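Local coordinates for cell wall surface anchor family protein (Streptococcus pneumoniae, PDB 4OQ1) that probably serves as an ancillary pilin, built of CnaB-type domains, that attaches the pneumococcal pilus to the cell wall, at residues A[37-42]-A[183-188]; A[153-156]-A[162-165]; A[199-204]-A[222-227]; A[234-239]-A[248-253]; A[280-283]-A[288-291]. The protein carries 3 engineered substitutions. All coordinates share one frame; numbering follows the deposited sequence.

Contact 1 (A[37-42]-A[183-188]); sequences YQEVVS and PLIGEY
E39 and I185 meet where two parts of the elongated pilin come side by side: the short helix 37-42, which packs on strand 85-93 of the N-terminal sheet through Y37 and V41 on F93, and the end of strand 177-185 in the middle, prealbumin-like fold. The contact is small, and no hydrogen bond crosses between the two segments. E39 does nearly all the reaching. Its CG stands anti to the backbone N (chi1 -171°) and the chain runs on extended, which carries the carboxylate off the helix to the opposite strand end. There the I185 methyl CD1 rests 3.7 Å from E39 OE1 and 3.8 Å from E39 CD, the two side chains meeting at a slant. G186 N stands 4.2 Å from the second carboxylate oxygen, E39 OE2, too far for a hydrogen bond. With a positive phi of 71°, glycine suits this turn of the chain. The polar strength comes from just outside: E39 OE1 forms a salt bridge with R189 and accepts a hydrogen bond from N36 ND2. A glutamate so paired probably stays ionised, and the chemistry implies a small surface touch of a methyl against a carboxylate whose charge is balanced by R189 next door.

Contact 2 (A[153-156]-A[162-165]); sequences LIKV and RLEG
The R162 guanidinium is the flat group here, and one of its faces lies over I154, whose CG2 stands 3.5 Å above the plane at its centre. The same methyl is 3.6 Å from R162 CZ. V156 approaches the group obliquely, with its CG1 3.8 Å from R162 CD, so the two beta-branched residues give the long side chain an apolar bed. R162 gets there by bending: its CB leaves away from the strand, and the turn at chi2 (-61°) folds the end back over it. The charge is met elsewhere, NH1 forming a salt bridge with E207 and a hydrogen bond with N205 O. A second flat group, the K155 carbonyl, is gripped by the backbone. L163 N donates to K155 O at 2.9 Å in a fairly straight bond (163°), with the donor tilted 32° from the carbonyl plane, and R162 CA adds a longer C-H...O contact of 3.5 Å to the same oxygen. V156 and R162 form a single beta bridge. L163 points toward the strand, its CD1 3.7 Å from K155 NZ, and also touches N252, so a leucine packs beside the cross-link. NZ is covalently joined to N252 CG and makes a weak hydrogen bond to V156 O. K155 itself packs on V250 and F168. This Lys-Asn isopeptide bond is the hallmark of CnaB domains, in which it ties the first strand to the last.

Contact 3 (A[199-204]-A[222-227]); sequences TLYTDK and EVEPLA
Y201 and E224 supply the one direct hydrogen bond of this contact. The tyrosine OH donates to E224 OE1 at 2.8 Å, meeting it on the syn side and 25° out of the carboxylate plane. The ring and carboxylate planes stand 83° apart, nearly perpendicular, and the acid sits at the edge of the ring. An extended chain beyond CG lets the glutamate span the gap. OE1 also takes part in a water bridge: the water donates to it and lies 2.8 Å from T199 OG1, which is hydrogen-bonded to K169 NZ as well. Threonine suits the spot by serving both kinds of partner: its hydroxyl takes the water and K169, its methyl meets V223. With OG1 at chi1 -60°, beside the backbone N, CG2 is left anti to that nitrogen; T199 CG2 meets V223 CG2 tip to tip at 4.0 Å and lies 4.0 Å from E224 OE1. V223 and E224 both face G167, a classic beta bulge, which explains how two successive residues can both point toward strand 200-201. Strand 167-174 pairs with 200-201 and with 216-224, so these side chains reach one another across it, on the surface of the antiparallel sheet of the middle domain.

Contact 4 (A[234-239]-A[248-253]); sequences LDTDVQ and ITVVNQ
T236 faces I248 and V250 across the inside of a beta sandwich, the two-sheet core of the middle CnaB domain. Strand 235-240 belongs to one sheet and 246-254 to the other; over these segments they run antiparallel at 174° with axes 8.5 Å apart, too far for backbone pairing, so side chains do the joining. T236 CG2, anti to the backbone N, reaches tip to tip toward I248 CD1 at 3.5 Å, while T236 OG1 lies 3.6 Å from V250 CG2, a van der Waals touch only. A threonine fits this partly exposed place, offering a methyl to the core. D237 turns its side chain away to a salt bridge with R219, as alternation along a strand demands, and leaves only its carbonyl O 4.0 Å from I248 CG2. V238 points inward again and is buried. Isoleucine suits the position opposite because its two branches serve different residues: CG1, set between the backbone N and the carbonyl carbon (chi1 48°), sends CD1 to T236, whereas CG2 turns to V238. The V238 and I248 side chains cross at about a right angle, with V238 CG2 4.0 Å from I248 CG2.

Contact 5 (A[280-283]-A[288-291]); sequences VMKE and YTPV
K282 and T289 form the hydrogen-bonded pair at the middle of an antiparallel beta hairpin, strands 277-284 and 287-293, in the C-terminal prealbumin-like domain. Two backbone bonds close this pair: T289 N gives to K282 O at 2.8 Å, and K282 N gives to T289 O at 3.0 Å. A third, from V291 N to V280 O, is 3.1 Å long and straight (171°). The non-hydrogen-bonded pairs are M281 with P290 and E283 with Y288, and proline is well placed in the first, where its missing N-H costs no bond. C-H...O contacts add to these, such as Y288 CA to K282 O at 3.4 Å. K282 and T289 share one face of the sheet, with K282 CG 3.8 Å from T289 OG1; the lysine NZ itself pairs with E284. E283 and Y288 lie on the other face, where the tyrosine ring also packs edge-to-face with that of Y319. The apolar contacts include a buried pair, V280 and V291, with V280 CG1 4.0 Å from V291 CG2. M281 CB lies 4.0 Å from Y288 CB, those side chains crossing at about a right angle. The unbranched, flexible methionine chain can bend at chi2 (-93°), which lays its sulfur alongside the proline ring, M281 SD 3.9 Å from P290 CD.

In the fold
Contacts 2, 3 and 4 form one cluster in the middle domain, their centres about 8 to 12 Å apart. Contacts 2 and 4 meet at the isopeptide bond between K155 and N252, and E222 of contact 3 lies close to N252, the place of the acidic residue that probably assists bond formation, as in other CnaB domains. T202 OG1 joins contact 3 to contact 2 at L163 O, 2.5 Å away. Contact 1 touches this cluster through Y188 OH, 3.1 Å from Y201 N, and links the middle domain to the N-terminal part. Contact 5 stands apart in the C-terminal domain, its centre about 40 Å from that of contact 1 and its nearest atoms about 8 Å from contact 3.

Contact 1 (A[37-42]-A[183-188])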
# COMPACT_ATOMS: atom_id res chain seq x y z
N TYR A 37 21.11 -2.33 4.05
CA TYR A 37 21.97 -2.44 2.91
C TYR A 37 21.29 -3.14 1.72
O TYR A 37 21.29 -2.59 0.67
CB TYR A 37 23.30 -3.16 3.21
CG TYR A 37 24.22 -3.26 2.00
CD1 TYR A 37 25.03 -2.15 1.60
CD2 TYR A 37 24.26 -4.40 1.20
CE1 TYR A 37 25.86 -2.23 0.51
CE2 TYR A 37 25.07 -4.46 0.08
CZ TYR A 37 25.88 -3.41 -0.26
OH TYR A 37 26.71 -3.48 -1.39
N GLN A 38 20.76 -4.36 1.91
CA GLN A 38 20.15 -5.14 0.77
C GLN A 38 19.10 -4.37 0.06
O GLN A 38 19.11 -4.31 -1.15
CB GLN A 38 19.50 -6.47 1.19
CG GLN A 38 20.28 -7.32 2.18
CD GLN A 38 21.72 -7.55 1.78
OE1 GLN A 38 22.65 -7.41 2.60
NE2 GLN A 38 21.91 -7.94 0.54
N GLU A 39 18.15 -3.84 0.81
CA GLU A 39 17.07 -3.04 0.21
C GLU A 39 17.52 -1.78 -0.54
O GLU A 39 17.01 -1.47 -1.57
CB GLU A 39 16.02 -2.65 1.28
CG GLU A 39 14.74 -2.00 0.70
CD GLU A 39 13.61 -1.82 1.71
OE1 GLU A 39 13.66 -0.86 2.51
OE2 GLU A 39 12.63 -2.62 1.72
N VAL A 40 18.39 -0.99 0.06
CA VAL A 40 18.98 0.15 -0.65
C VAL A 40 19.58 -0.30 -1.95
O VAL A 40 19.28 0.26 -3.00
CB VAL A 40 20.13 0.80 0.19
CG1 VAL A 40 20.87 1.80 -0.62
CG2 VAL A 40 19.59 1.38 1.51
N VAL A 41 20.42 -1.32 -1.90
CA VAL A 41 21.05 -1.81 -3.15
C VAL A 41 19.97 -2.18 -4.16
O VAL A 41 20.00 -1.77 -5.33
CB VAL A 41 21.90 -3.04 -2.82
CG1 VAL A 41 22.20 -3.86 -4.06
CG2 VAL A 41 23.16 -2.66 -2.10
N SER A 42 18.96 -2.89 -3.69
CA SER A 42 17.88 -3.31 -4.59
C SER A 42 17.30 -2.11 -5.30
O SER A 42 16.84 -2.21 -6.39
CB SER A 42 16.81 -4.07 -3.84
OG SER A 42 16.03 -3.21 -3.07
N PRO A 183 4.57 4.75 -6.07
CA PRO A 183 5.46 3.61 -5.78
C PRO A 183 5.87 3.42 -4.36
O PRO A 183 6.27 4.41 -3.74
CB PRO A 183 6.66 3.94 -6.62
CG PRO A 183 6.68 5.41 -6.73
CD PRO A 183 5.28 5.85 -6.75
N LEU A 184 5.99 2.18 -3.91
CA LEU A 184 6.22 1.86 -2.49
C LEU A 184 7.09 0.66 -2.34
O LEU A 184 7.11 -0.22 -3.21
CB LEU A 184 4.91 1.54 -1.81
CG LEU A 184 3.89 2.69 -1.78
CD1 LEU A 184 2.55 2.21 -1.25
CD2 LEU A 184 4.33 3.89 -0.95
N ILE A 185 7.78 0.60 -1.19
CA ILE A 185 8.64 -0.54 -0.88
C ILE A 185 8.41 -0.77 0.58
O ILE A 185 8.10 0.14 1.31
CB ILE A 185 10.17 -0.30 -1.11
CG1 ILE A 185 10.67 0.93 -0.33
CG2 ILE A 185 10.51 -0.19 -2.58
CD1 ILE A 185 12.18 1.08 -0.28
N GLY A 186 8.50 -2.02 0.99
CA GLY A 186 8.41 -2.32 2.36
C GLY A 186 6.99 -2.08 2.74
O GLY A 186 6.08 -2.18 1.90
N GLU A 187 6.80 -1.68 3.99
CA GLU A 187 5.51 -1.62 4.56
C GLU A 187 5.54 -0.48 5.57
O GLU A 187 5.75 -0.72 6.77
CB GLU A 187 5.25 -2.94 5.28
CG GLU A 187 3.93 -3.15 5.99
CD GLU A 187 3.89 -4.54 6.67
OE1 GLU A 187 4.77 -4.85 7.52
OE2 GLU A 187 2.98 -5.33 6.36
N TYR A 188 5.32 0.74 5.14
CA TYR A 188 5.20 1.18 3.76
C TYR A 188 5.99 2.48 3.65
O TYR A 188 5.81 3.32 4.49
CB TYR A 188 3.74 1.50 3.48
CG TYR A 188 2.76 0.36 3.58
CD1 TYR A 188 2.69 -0.65 2.58
CD2 TYR A 188 1.91 0.25 4.68
CE1 TYR A 188 1.76 -1.69 2.67
CE2 TYR A 188 0.98 -0.80 4.79
CZ TYR A 188 0.88 -1.75 3.77
OH TYR A 188 -0.06 -2.74 3.90

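Contact 2 (A[153-156]-A[162-165])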
# COMPACT_ATOMS: atom_id res chain seq x y z
N LEU A 153 -3.27 6.61 8.45
CA LEU A 153 -4.69 6.40 8.18
C LEU A 153 -5.27 5.53 9.28
O LEU A 153 -4.72 4.46 9.62
CB LEU A 153 -4.93 5.83 6.77
CG LEU A 153 -6.39 5.63 6.32
CD1 LEU A 153 -6.46 5.65 4.78
CD2 LEU A 153 -6.83 4.33 6.90
N ILE A 154 -6.39 6.01 9.84
CA ILE A 154 -7.13 5.29 10.87
C ILE A 154 -8.51 4.92 10.31
O ILE A 154 -9.28 5.78 9.94
CB ILE A 154 -7.35 6.09 12.18
CG1 ILE A 154 -6.00 6.44 12.80
CG2 ILE A 154 -8.10 5.17 13.13
CD1 ILE A 154 -6.10 7.22 14.09
N LYS A 155 -8.75 3.62 10.25
CA LYS A 155 -9.98 3.05 9.75
C LYS A 155 -10.85 2.53 10.88
O LYS A 155 -10.48 1.67 11.61
CB LYS A 155 -9.68 1.93 8.77
CG LYS A 155 -10.86 1.44 7.97
CD LYS A 155 -11.60 2.52 7.20
CE LYS A 155 -12.77 1.97 6.40
NZ LYS A 155 -14.08 1.85 7.10
N VAL A 156 -12.04 3.07 10.95
CA VAL A 156 -13.01 2.73 11.96
C VAL A 156 -14.41 2.43 11.41
O VAL A 156 -14.78 2.79 10.24
CB VAL A 156 -13.14 3.83 13.04
CG1 VAL A 156 -11.87 3.99 13.88
CG2 VAL A 156 -13.61 5.16 12.48
N ARG A 162 -11.77 -0.13 15.72
CA ARG A 162 -10.73 -0.09 14.67
C ARG A 162 -10.96 -1.30 13.70
O ARG A 162 -11.23 -2.48 14.17
CB ARG A 162 -9.36 -0.17 15.39
CG ARG A 162 -9.02 0.98 16.37
CD ARG A 162 -9.00 2.25 15.59
NE ARG A 162 -8.56 3.45 16.29
CZ ARG A 162 -7.32 3.90 16.39
NH1 ARG A 162 -6.31 3.20 15.96
NH2 ARG A 162 -7.11 5.07 17.02
N LEU A 163 -10.81 -1.11 12.40
CA LEU A 163 -11.06 -2.19 11.39
C LEU A 163 -9.76 -2.69 10.73
O LEU A 163 -9.05 -1.95 10.10
CB LEU A 163 -12.07 -1.75 10.34
CG LEU A 163 -13.44 -1.23 10.83
CD1 LEU A 163 -14.34 -0.83 9.62
CD2 LEU A 163 -14.12 -2.14 11.76
N GLU A 164 -9.42 -3.99 10.95
CA GLU A 164 -8.33 -4.61 10.35
C GLU A 164 -8.64 -5.29 9.02
O GLU A 164 -9.71 -5.85 8.79
CB GLU A 164 -7.82 -5.70 11.40
CG GLU A 164 -6.65 -6.44 10.93
CD GLU A 164 -6.19 -7.47 11.97
OE1 GLU A 164 -6.86 -7.71 12.97
OE2 GLU A 164 -5.11 -8.05 11.77
N GLY A 165 -7.72 -5.12 8.08
CA GLY A 165 -7.75 -5.78 6.81
C GLY A 165 -8.49 -5.05 5.71
O GLY A 165 -8.78 -5.62 4.64

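Contact 3 (A[199-204]-A[222-227])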
# COMPACT_ATOMS: atom_id res chain seq x y z
N THR A 199 -1.98 -2.94 -2.98
CA THR A 199 -3.03 -2.61 -2.06
C THR A 199 -2.43 -2.57 -0.72
O THR A 199 -1.66 -3.48 -0.35
CB THR A 199 -4.19 -3.59 -2.16
OG1 THR A 199 -4.67 -3.52 -3.52
CG2 THR A 199 -5.30 -3.21 -1.27
N LEU A 200 -2.77 -1.53 0.02
CA LEU A 200 -2.26 -1.33 1.42
C LEU A 200 -3.38 -1.76 2.36
O LEU A 200 -4.51 -1.34 2.21
CB LEU A 200 -2.00 0.19 1.61
CG LEU A 200 -1.03 1.04 0.81
CD1 LEU A 200 -1.38 1.26 -0.66
CD2 LEU A 200 -0.80 2.43 1.35
N TYR A 201 -3.10 -2.52 3.45
CA TYR A 201 -4.13 -3.03 4.28
C TYR A 201 -3.95 -2.55 5.72
O TYR A 201 -2.85 -2.60 6.24
CB TYR A 201 -4.08 -4.64 4.34
CG TYR A 201 -4.46 -5.26 3.03
CD1 TYR A 201 -3.49 -5.54 2.11
CD2 TYR A 201 -5.77 -5.47 2.68
CE1 TYR A 201 -3.80 -6.05 0.86
CE2 TYR A 201 -6.14 -5.94 1.41
CZ TYR A 201 -5.17 -6.31 0.53
OH TYR A 201 -5.49 -6.75 -0.76
N THR A 202 -5.04 -2.16 6.32
CA THR A 202 -5.12 -1.80 7.76
C THR A 202 -4.63 -2.90 8.61
O THR A 202 -5.03 -4.05 8.36
CB THR A 202 -6.48 -1.24 8.22
OG1 THR A 202 -7.62 -2.17 8.11
CG2 THR A 202 -6.78 0.08 7.42
N ASP A 203 -3.97 -2.52 9.72
CA ASP A 203 -3.35 -3.49 10.67
C ASP A 203 -4.32 -3.75 11.80
O ASP A 203 -5.45 -3.33 11.76
CB ASP A 203 -1.99 -3.01 11.21
CG ASP A 203 -2.07 -1.71 12.02
OD1 ASP A 203 -3.14 -1.27 12.44
OD2 ASP A 203 -1.01 -1.08 12.21
N LYS A 204 -3.91 -4.45 12.84
CA LYS A 204 -4.87 -4.78 13.89
C LYS A 204 -5.38 -3.55 14.59
O LYS A 204 -6.36 -3.61 15.30
CB LYS A 204 -4.31 -5.78 14.92
CG LYS A 204 -3.30 -5.16 15.87
CD LYS A 204 -2.91 -6.09 17.03
CE LYS A 204 -1.62 -5.62 17.70
NZ LYS A 204 -0.48 -5.44 16.74
N GLU A 222 -10.49 3.52 -1.14
CA GLU A 222 -10.87 2.26 -0.44
C GLU A 222 -11.32 1.16 -1.42
O GLU A 222 -12.51 0.86 -1.54
CB GLU A 222 -11.96 2.53 0.59
CG GLU A 222 -12.23 1.34 1.45
CD GLU A 222 -13.08 1.67 2.69
OE1 GLU A 222 -13.33 2.84 2.97
OE2 GLU A 222 -13.55 0.70 3.32
N VAL A 223 -10.36 0.54 -2.07
CA VAL A 223 -10.61 -0.42 -3.12
C VAL A 223 -11.07 -1.75 -2.61
O VAL A 223 -11.74 -2.45 -3.35
CB VAL A 223 -9.35 -0.62 -4.04
CG1 VAL A 223 -9.14 0.65 -4.82
CG2 VAL A 223 -8.13 -1.10 -3.23
N GLU A 224 -10.73 -2.10 -1.36
CA GLU A 224 -11.12 -3.36 -0.77
C GLU A 224 -11.74 -3.25 0.66
O GLU A 224 -11.10 -3.62 1.63
CB GLU A 224 -9.94 -4.28 -0.75
CG GLU A 224 -10.26 -5.73 -0.94
CD GLU A 224 -8.97 -6.54 -0.98
OE1 GLU A 224 -8.02 -6.06 -1.63
OE2 GLU A 224 -8.89 -7.64 -0.36
N PRO A 225 -13.02 -2.83 0.74
CA PRO A 225 -13.78 -2.81 2.01
C PRO A 225 -13.92 -4.20 2.59
O PRO A 225 -13.83 -5.19 1.88
CB PRO A 225 -15.13 -2.23 1.64
CG PRO A 225 -15.22 -2.25 0.20
CD PRO A 225 -13.84 -2.36 -0.38
N LEU A 226 -14.04 -4.25 3.89
CA LEU A 226 -14.22 -5.46 4.62
C LEU A 226 -15.70 -5.72 4.52
O LEU A 226 -16.55 -4.77 4.66
CB LEU A 226 -13.85 -5.15 6.08
CG LEU A 226 -13.77 -6.30 7.02
CD1 LEU A 226 -12.75 -7.28 6.52
CD2 LEU A 226 -13.35 -5.79 8.36
N ALA A 227 -16.06 -7.01 4.31
CA ALA A 227 -17.48 -7.35 4.16
C ALA A 227 -18.19 -7.09 5.49
O ALA A 227 -17.61 -7.36 6.58
CB ALA A 227 -17.66 -8.79 3.69
O HOH W 1 -7.10 -4.97 -3.73

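Contact 4 (A[234-239]-A[248-253])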
# COMPACT_ATOMS: atom_id res chain seq x y z
N LEU A 234 -15.27 6.84 -0.91
CA LEU A 234 -14.20 6.04 -1.51
C LEU A 234 -12.75 6.63 -1.35
O LEU A 234 -11.76 5.94 -1.04
CB LEU A 234 -14.48 5.90 -2.99
CG LEU A 234 -13.65 4.77 -3.59
CD1 LEU A 234 -14.12 3.48 -3.01
CD2 LEU A 234 -13.81 4.74 -5.11
N ASP A 235 -12.67 7.93 -1.62
CA ASP A 235 -11.44 8.70 -1.57
C ASP A 235 -11.33 9.53 -0.29
O ASP A 235 -12.29 10.20 0.09
CB ASP A 235 -11.48 9.69 -2.78
CG ASP A 235 -11.31 9.01 -4.04
OD1 ASP A 235 -10.75 7.88 -4.02
OD2 ASP A 235 -11.70 9.58 -5.10
N THR A 236 -10.17 9.49 0.37
CA THR A 236 -9.89 10.38 1.49
C THR A 236 -8.57 11.11 1.14
O THR A 236 -7.50 10.50 0.96
CB THR A 236 -9.79 9.60 2.84
OG1 THR A 236 -11.03 8.96 3.11
CG2 THR A 236 -9.51 10.59 3.95
N ASP A 237 -8.65 12.42 1.05
CA ASP A 237 -7.56 13.26 0.58
C ASP A 237 -6.65 13.62 1.70
O ASP A 237 -7.04 13.70 2.87
CB ASP A 237 -8.15 14.56 -0.06
CG ASP A 237 -8.49 14.37 -1.53
OD1 ASP A 237 -8.74 13.23 -2.05
OD2 ASP A 237 -8.48 15.40 -2.22
N VAL A 238 -5.39 13.84 1.38
CA VAL A 238 -4.47 14.19 2.47
C VAL A 238 -3.37 15.03 1.79
O VAL A 238 -3.10 14.84 0.61
CB VAL A 238 -3.89 12.97 3.21
CG1 VAL A 238 -2.96 12.22 2.37
CG2 VAL A 238 -3.11 13.45 4.43
N GLN A 239 -2.90 16.05 2.51
CA GLN A 239 -1.92 17.01 1.99
C GLN A 239 -0.73 17.00 2.94
O GLN A 239 -0.87 17.13 4.19
CB GLN A 239 -2.49 18.40 1.88
CG GLN A 239 -1.49 19.42 1.25
CD GLN A 239 -2.07 20.84 1.13
OE1 GLN A 239 -2.25 21.56 2.11
NE2 GLN A 239 -2.41 21.20 -0.08
N ILE A 248 -5.45 10.92 9.25
CA ILE A 248 -6.74 11.02 8.68
C ILE A 248 -7.52 9.76 9.18
O ILE A 248 -6.92 8.66 9.40
CB ILE A 248 -6.79 11.03 7.11
CG1 ILE A 248 -5.95 9.93 6.55
CG2 ILE A 248 -6.32 12.33 6.51
CD1 ILE A 248 -6.28 9.66 5.08
N THR A 249 -8.81 9.96 9.41
CA THR A 249 -9.69 8.95 10.00
C THR A 249 -10.79 8.68 9.00
O THR A 249 -11.50 9.60 8.57
CB THR A 249 -10.26 9.41 11.33
OG1 THR A 249 -9.19 9.56 12.27
CG2 THR A 249 -11.30 8.43 11.88
N VAL A 250 -10.90 7.41 8.56
CA VAL A 250 -11.88 7.03 7.60
C VAL A 250 -12.92 6.11 8.31
O VAL A 250 -12.56 5.17 9.04
CB VAL A 250 -11.22 6.23 6.46
CG1 VAL A 250 -12.23 5.78 5.43
CG2 VAL A 250 -10.01 6.90 5.87
N VAL A 251 -14.17 6.44 8.10
CA VAL A 251 -15.34 5.88 8.80
C VAL A 251 -16.14 4.96 7.85
O VAL A 251 -16.43 5.29 6.67
CB VAL A 251 -16.30 6.95 9.34
CG1 VAL A 251 -17.44 6.28 10.13
CG2 VAL A 251 -15.59 7.98 10.20
N ASN A 252 -16.32 3.74 8.31
CA ASN A 252 -17.10 2.71 7.62
C ASN A 252 -18.47 2.47 8.32
O ASN A 252 -18.56 2.52 9.52
CB ASN A 252 -16.33 1.37 7.49
CG ASN A 252 -15.12 1.47 6.59
OD1 ASN A 252 -15.17 1.14 5.43
N GLN A 253 -19.50 2.18 7.54
CA GLN A 253 -20.83 1.83 8.15
C GLN A 253 -21.07 0.33 8.34
O GLN A 253 -21.21 -0.42 7.38
CB GLN A 253 -21.96 2.51 7.44
CG GLN A 253 -21.82 4.01 7.53
CD GLN A 253 -22.00 4.61 8.93
OE1 GLN A 253 -22.79 4.13 9.77
NE2 GLN A 253 -21.25 5.70 9.19

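Contact 5 (A[280-283]-A[288-291])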
# COMPACT_ATOMS: atom_id res chain seq x y z
N VAL A 280 -27.88 -15.60 -6.44
CA VAL A 280 -28.14 -14.34 -5.79
C VAL A 280 -27.10 -13.29 -6.15
O VAL A 280 -25.96 -13.57 -6.05
CB VAL A 280 -28.18 -14.52 -4.25
CG1 VAL A 280 -28.48 -13.18 -3.65
CG2 VAL A 280 -29.23 -15.56 -3.82
N MET A 281 -27.50 -12.12 -6.59
CA MET A 281 -26.56 -11.08 -7.06
C MET A 281 -26.85 -9.74 -6.47
O MET A 281 -27.97 -9.45 -6.08
CB MET A 281 -26.74 -10.85 -8.55
CG MET A 281 -26.97 -12.10 -9.35
SD MET A 281 -25.41 -12.72 -9.97
CE MET A 281 -26.01 -13.06 -11.59
N LYS A 282 -25.82 -8.89 -6.46
CA LYS A 282 -25.95 -7.47 -6.23
C LYS A 282 -25.62 -6.74 -7.50
O LYS A 282 -25.09 -7.32 -8.42
CB LYS A 282 -25.18 -6.98 -5.04
CG LYS A 282 -23.69 -7.29 -4.93
CD LYS A 282 -23.30 -7.29 -3.43
CE LYS A 282 -21.82 -7.61 -3.18
NZ LYS A 282 -20.97 -6.40 -3.41
N GLU A 283 -26.00 -5.49 -7.59
CA GLU A 283 -25.60 -4.76 -8.72
C GLU A 283 -24.57 -3.73 -8.32
O GLU A 283 -24.72 -3.10 -7.31
CB GLU A 283 -26.75 -4.07 -9.39
CG GLU A 283 -26.33 -3.32 -10.64
CD GLU A 283 -26.41 -1.86 -10.39
OE1 GLU A 283 -27.44 -1.58 -9.83
OE2 GLU A 283 -25.47 -1.05 -10.69
N TYR A 288 -24.32 -7.19 -12.80
CA TYR A 288 -24.62 -8.07 -11.68
C TYR A 288 -23.44 -8.82 -11.26
O TYR A 288 -22.70 -9.44 -12.06
CB TYR A 288 -25.79 -9.02 -12.01
CG TYR A 288 -27.12 -8.38 -12.34
CD1 TYR A 288 -27.92 -7.87 -11.34
CD2 TYR A 288 -27.64 -8.38 -13.65
CE1 TYR A 288 -29.15 -7.33 -11.55
CE2 TYR A 288 -28.82 -7.76 -13.90
CZ TYR A 288 -29.61 -7.26 -12.89
OH TYR A 288 -30.83 -6.72 -13.12
N THR A 289 -23.23 -8.83 -9.95
CA THR A 289 -22.10 -9.63 -9.44
C THR A 289 -22.52 -10.56 -8.31
O THR A 289 -23.34 -10.20 -7.47
CB THR A 289 -20.94 -8.73 -8.94
OG1 THR A 289 -21.30 -8.13 -7.71
CG2 THR A 289 -20.64 -7.64 -9.87
N PRO A 290 -21.99 -11.77 -8.28
CA PRO A 290 -22.42 -12.76 -7.32
C PRO A 290 -22.20 -12.43 -5.84
O PRO A 290 -21.18 -11.86 -5.44
CB PRO A 290 -21.59 -13.97 -7.70
CG PRO A 290 -21.48 -13.87 -9.18
CD PRO A 290 -21.58 -12.41 -9.54
N VAL A 291 -23.18 -12.78 -5.03
CA VAL A 291 -23.01 -12.66 -3.56
C VAL A 291 -22.20 -13.87 -3.14
O VAL A 291 -22.43 -14.95 -3.62
CB VAL A 291 -24.37 -12.62 -2.85
CG1 VAL A 291 -24.23 -12.83 -1.35
CG2 VAL A 291 -25.03 -11.29 -3.08
O HOH W 2 -24.00 -15.66 -6.37